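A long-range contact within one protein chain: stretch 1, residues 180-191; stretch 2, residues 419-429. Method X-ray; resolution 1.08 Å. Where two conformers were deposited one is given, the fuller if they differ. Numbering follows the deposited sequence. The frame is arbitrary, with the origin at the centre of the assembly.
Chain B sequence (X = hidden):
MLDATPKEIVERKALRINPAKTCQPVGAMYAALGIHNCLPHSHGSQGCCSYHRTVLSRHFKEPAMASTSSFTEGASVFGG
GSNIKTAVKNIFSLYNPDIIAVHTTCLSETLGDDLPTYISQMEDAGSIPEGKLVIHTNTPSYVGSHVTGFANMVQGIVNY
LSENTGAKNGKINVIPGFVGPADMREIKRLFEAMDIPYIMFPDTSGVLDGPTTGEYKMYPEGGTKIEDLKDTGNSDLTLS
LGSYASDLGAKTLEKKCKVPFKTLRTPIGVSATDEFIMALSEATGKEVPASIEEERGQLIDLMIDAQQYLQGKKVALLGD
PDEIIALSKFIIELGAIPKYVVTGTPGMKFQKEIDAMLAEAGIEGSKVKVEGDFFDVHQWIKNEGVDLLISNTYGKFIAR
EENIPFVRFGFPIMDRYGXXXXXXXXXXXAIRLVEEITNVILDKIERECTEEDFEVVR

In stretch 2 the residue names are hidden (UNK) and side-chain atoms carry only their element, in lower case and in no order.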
# COMPACT_ATOMS: atom_id res chain seq x y z
N GLY B 180 3.96 19.22 0.91
CA GLY B 180 3.86 18.83 2.30
C GLY B 180 5.16 18.94 3.07
O GLY B 180 6.24 19.06 2.48
N PRO B 181 5.09 18.84 4.39
CA PRO B 181 6.30 18.90 5.22
C PRO B 181 7.31 17.83 4.86
O PRO B 181 8.51 18.09 4.97
CB PRO B 181 5.75 18.78 6.65
CG PRO B 181 4.39 18.17 6.51
CD PRO B 181 3.86 18.67 5.20
N ALA B 182 6.88 16.64 4.44
CA ALA B 182 7.85 15.64 4.04
C ALA B 182 8.64 16.08 2.82
O ALA B 182 9.82 15.74 2.66
CB ALA B 182 7.19 14.32 3.79
N ASP B 183 7.96 16.76 1.90
CA ASP B 183 8.63 17.28 0.70
C ASP B 183 9.60 18.40 1.05
O ASP B 183 10.71 18.46 0.53
CB ASP B 183 7.57 17.77 -0.29
CG ASP B 183 6.70 16.64 -0.81
OD1 ASP B 183 5.49 16.88 -0.93
OD2 ASP B 183 7.25 15.56 -1.07
N MET B 184 9.19 19.27 1.99
CA MET B 184 10.12 20.27 2.49
C MET B 184 11.35 19.63 3.13
O MET B 184 12.48 20.08 2.86
CB MET B 184 9.40 21.22 3.45
CG MET B 184 8.39 22.12 2.73
SD MET B 184 6.98 22.47 3.76
CE MET B 184 6.14 23.73 2.76
N ARG B 185 11.16 18.57 3.92
CA ARG B 185 12.30 17.89 4.52
C ARG B 185 13.22 17.31 3.48
O ARG B 185 14.44 17.39 3.59
CB ARG B 185 11.86 16.78 5.47
CG ARG B 185 11.19 17.30 6.73
CD ARG B 185 10.75 16.16 7.61
NE ARG B 185 10.01 16.56 8.80
CZ ARG B 185 10.46 16.58 10.04
NH1 ARG B 185 11.74 16.36 10.29
NH2 ARG B 185 9.64 16.82 11.04
N GLU B 186 12.63 16.71 2.42
CA GLU B 186 13.46 16.10 1.38
C GLU B 186 14.24 17.14 0.59
O GLU B 186 15.42 16.92 0.27
CB GLU B 186 12.59 15.25 0.47
CG GLU B 186 13.31 14.60 -0.70
CD GLU B 186 14.45 13.66 -0.34
OE1 GLU B 186 14.61 13.30 0.84
OE2 GLU B 186 15.21 13.31 -1.27
N ILE B 187 13.62 18.26 0.26
CA ILE B 187 14.34 19.33 -0.44
C ILE B 187 15.49 19.86 0.41
O ILE B 187 16.60 20.05 -0.10
CB ILE B 187 13.35 20.43 -0.87
CG1 ILE B 187 12.41 19.89 -1.96
CG2 ILE B 187 14.06 21.68 -1.33
CD1 ILE B 187 11.11 20.65 -2.06
N LYS B 188 15.24 20.05 1.71
CA LYS B 188 16.31 20.48 2.62
C LYS B 188 17.44 19.44 2.64
O LYS B 188 18.63 19.79 2.61
CB LYS B 188 15.78 20.77 4.02
CG LYS B 188 14.87 21.99 4.08
CD LYS B 188 14.55 22.44 5.47
CE LYS B 188 13.73 21.43 6.21
NZ LYS B 188 13.46 21.89 7.60
N ARG B 189 17.06 18.17 2.70
CA ARG B 189 18.04 17.10 2.75
C ARG B 189 18.95 17.14 1.52
O ARG B 189 20.17 16.92 1.61
CB ARG B 189 17.34 15.74 2.87
CG ARG B 189 18.29 14.60 3.20
CD ARG B 189 17.62 13.23 3.05
NE ARG B 189 17.25 12.94 1.67
CZ ARG B 189 18.11 12.53 0.75
NH1 ARG B 189 19.40 12.32 1.05
NH2 ARG B 189 17.71 12.35 -0.48
N LEU B 190 18.37 17.42 0.35
CA LEU B 190 19.13 17.50 -0.88
C LEU B 190 20.08 18.70 -0.89
O LEU B 190 21.24 18.57 -1.30
CB LEU B 190 18.18 17.51 -2.08
CG LEU B 190 17.44 16.19 -2.28
CD1 LEU B 190 16.35 16.33 -3.34
CD2 LEU B 190 18.38 15.09 -2.70
N PHE B 191 19.60 19.87 -0.46
CA PHE B 191 20.50 21.03 -0.30
C PHE B 191 21.68 20.68 0.61
O PHE B 191 22.84 21.01 0.32
CB PHE B 191 19.77 22.22 0.32
CG PHE B 191 19.11 23.17 -0.66
CD1 PHE B 191 19.82 24.28 -1.12
CD2 PHE B 191 17.83 22.98 -1.11
CE1 PHE B 191 19.25 25.14 -2.02
CE2 PHE B 191 17.26 23.84 -1.99
CZ PHE B 191 17.96 24.93 -2.43
N UNK B 419 0.84 9.14 5.80
CA UNK B 419 1.18 9.53 4.44
C UNK B 419 2.05 10.78 4.45
O UNK B 419 2.91 10.95 3.58
c UNK B 419 -1.68 12.90 4.21
n UNK B 419 -2.48 12.14 4.93
c UNK B 419 -2.06 10.84 4.84
n UNK B 419 -0.76 12.13 3.66
c UNK B 419 -0.97 10.83 4.04
c UNK B 419 -0.07 9.73 3.58
N UNK B 420 1.84 11.62 5.45
CA UNK B 420 2.51 12.91 5.58
C UNK B 420 3.97 12.77 6.03
O UNK B 420 4.68 13.77 6.08
c UNK B 420 1.14 11.82 9.66
c UNK B 420 1.75 12.61 8.72
c UNK B 420 1.72 13.86 6.52
c UNK B 420 -0.91 11.95 8.43
c UNK B 420 -0.19 11.47 9.51
o UNK B 420 -0.82 10.61 10.37
c UNK B 420 1.05 13.09 7.61
c UNK B 420 -0.29 12.75 7.50
N UNK B 421 4.43 11.55 6.29
CA UNK B 421 5.83 11.29 6.54
C UNK B 421 6.59 10.90 5.26
O UNK B 421 7.79 10.72 5.33
c UNK B 421 6.00 10.22 7.63
c UNK B 421 4.18 11.21 11.43
c UNK B 421 5.03 12.12 10.85
c UNK B 421 5.63 11.82 9.64
c UNK B 421 5.38 10.60 8.99
c UNK B 421 3.98 10.01 10.82
c UNK B 421 4.55 9.73 9.60
o UNK B 421 3.51 11.48 12.67
N UNK B 422 5.88 10.73 4.13
CA UNK B 422 6.56 10.30 2.91
C UNK B 422 6.61 11.40 1.87
O UNK B 422 5.61 12.00 1.48
c UNK B 422 4.83 8.41 3.00
n UNK B 422 4.98 8.15 4.30
c UNK B 422 6.02 9.00 2.28
o UNK B 422 3.79 8.16 2.39
N UNK B 423 7.83 11.67 1.37
CA UNK B 423 7.93 12.66 0.33
C UNK B 423 7.45 12.09 -1.00
O UNK B 423 7.54 10.87 -1.22
c UNK B 423 10.07 11.62 0.64
c UNK B 423 9.14 11.08 1.72
c UNK B 423 9.44 12.92 0.25
N UNK B 424 6.97 12.98 -1.88
CA UNK B 424 6.77 12.69 -3.28
C UNK B 424 7.82 13.29 -4.18
O UNK B 424 7.88 12.92 -5.35
n UNK B 424 1.79 16.51 -3.47
c UNK B 424 5.18 14.70 -3.74
c UNK B 424 5.36 13.16 -3.75
c UNK B 424 3.25 16.31 -3.23
c UNK B 424 3.84 15.27 -4.20
N UNK B 425 8.61 14.22 -3.65
CA UNK B 425 9.64 14.90 -4.42
C UNK B 425 10.99 14.18 -4.34
O UNK B 425 11.24 13.35 -3.46
c UNK B 425 10.32 16.47 -2.52
c UNK B 425 9.80 16.36 -3.97
c UNK B 425 8.53 17.13 -4.18
N UNK B 426 11.87 14.56 -5.25
CA UNK B 426 13.20 14.01 -5.28
C UNK B 426 13.26 12.60 -5.84
O UNK B 426 12.25 12.00 -6.20
N UNK B 427 14.47 12.04 -5.93
CA UNK B 427 14.60 10.66 -6.34
C UNK B 427 13.98 9.74 -5.31
O UNK B 427 13.33 8.74 -5.68
c UNK B 427 17.83 12.04 -7.18
c UNK B 427 16.74 11.27 -7.56
c UNK B 427 16.07 10.31 -6.60
c UNK B 427 18.43 12.92 -8.05
o UNK B 427 18.57 13.95 -10.19
c UNK B 427 16.90 12.30 -9.77
c UNK B 427 16.30 11.41 -8.88
c UNK B 427 17.97 13.05 -9.34
N UNK B 428 14.12 10.07 -4.03
CA UNK B 428 13.53 9.30 -2.95
C UNK B 428 12.00 9.22 -3.06
O UNK B 428 11.38 8.17 -2.92
n UNK B 428 13.17 9.84 3.45
c UNK B 428 13.93 9.94 -1.62
c UNK B 428 13.40 9.29 -0.36
c UNK B 428 13.08 9.20 2.11
c UNK B 428 13.84 9.90 0.98
N UNK B 429 11.39 10.37 -3.30
CA UNK B 429 9.94 10.44 -3.44
C UNK B 429 9.47 9.73 -4.69
O UNK B 429 8.41 9.07 -4.70
O HOH W 1 4.13 15.72 4.12
O HOH W 2 4.43 14.53 0.57
O HOH W 3 16.09 12.21 -3.57
O HOH W 4 13.55 12.98 3.33

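Position 419 carries one carbon leading to a five-membered ring of three carbons and two nitrogens, an imidazole; it lies out of reach of stretch 1. It is His419. Position 420 has one carbon and a six-carbon ring bearing one oxygen, a phenol, so Tyr420. Its ring leads away, but its backbone O lies 3.4 Å from Ala182 CB, and water 1 donates to Tyr420 O (2.8 Å) while accepting from Ala182 N (2.9 Å), which the first turn of the helix leaves free.

Position 421 repeats the phenol pattern, with CB pointing away: Tyr421. Position 422 has two carbons, the second holding one oxygen and one nitrogen, a short amide: Asn422. Its CB also points away, so its backbone makes the contact, with C 3.5 Å from Ala182 CB. Water 2 donates to both Asn422 O (2.9 Å) and Asp183 OD1 (3.0 Å).

At 423 three carbons close a ring onto the backbone N, which defines Pro423. Its CA is 4.7 Å from Asp183 CA, the nearest pair of CA atoms across the stretches, and its CB packs 3.9 Å from Glu186 CB.

Position 424 shows four carbons in a row ending in nitrogen: Lys424. The backbone N donates to Asp183 OD2 (2.7 Å, 150°). Its amine stays beyond salt-bridge range, NZ being 4.5 Å from Asp183 OD1.

Position 425 has a single carbon carrying two more, a beta-branched Val425. Its N also donates to Asp183 OD2 (3.2 Å, 148°), and CG2 packs 4.0 Å from Ile187 CG1.

Position 426 has no side-chain atoms: Gly426. Its phi of 75° favours glycine, and an ideal CB would sit a tight 3.0 Å from Glu186 OE2.

Position 427 is another phenol on one carbon, Tyr427, with no side-chain contact to stretch 1. Position 428 again has four carbons ending in nitrogen: Lys428. All its chi angles are t, and CD passes 3.5 Å from Glu186 OE1. Water 4 donates to Glu186 OE1 (2.7 Å) and accepts from Lys428 NZ (3.2 Å); water 3 donates to Glu186 OE2 (2.7 Å) and accepts from Lys428 N (2.9 Å). Position 429 lacks side-chain atoms: Gly429, where an ideal CB would clash with Lys424 C at 2.3 Å.

The contact thus centres on Asp183, whose OD2 receives two consecutive backbone NH groups. Ala182, Glu186 and Ile187 supply packing around it, four waters bridge the stretches, and 536 Å² is buried in total. Glu186 is held by Arg189, whose NH2 makes a salt bridge to OE2 of Glu186 (2.8 Å).

Stretch 2, residues 419-429: HYYNPKVGYKG
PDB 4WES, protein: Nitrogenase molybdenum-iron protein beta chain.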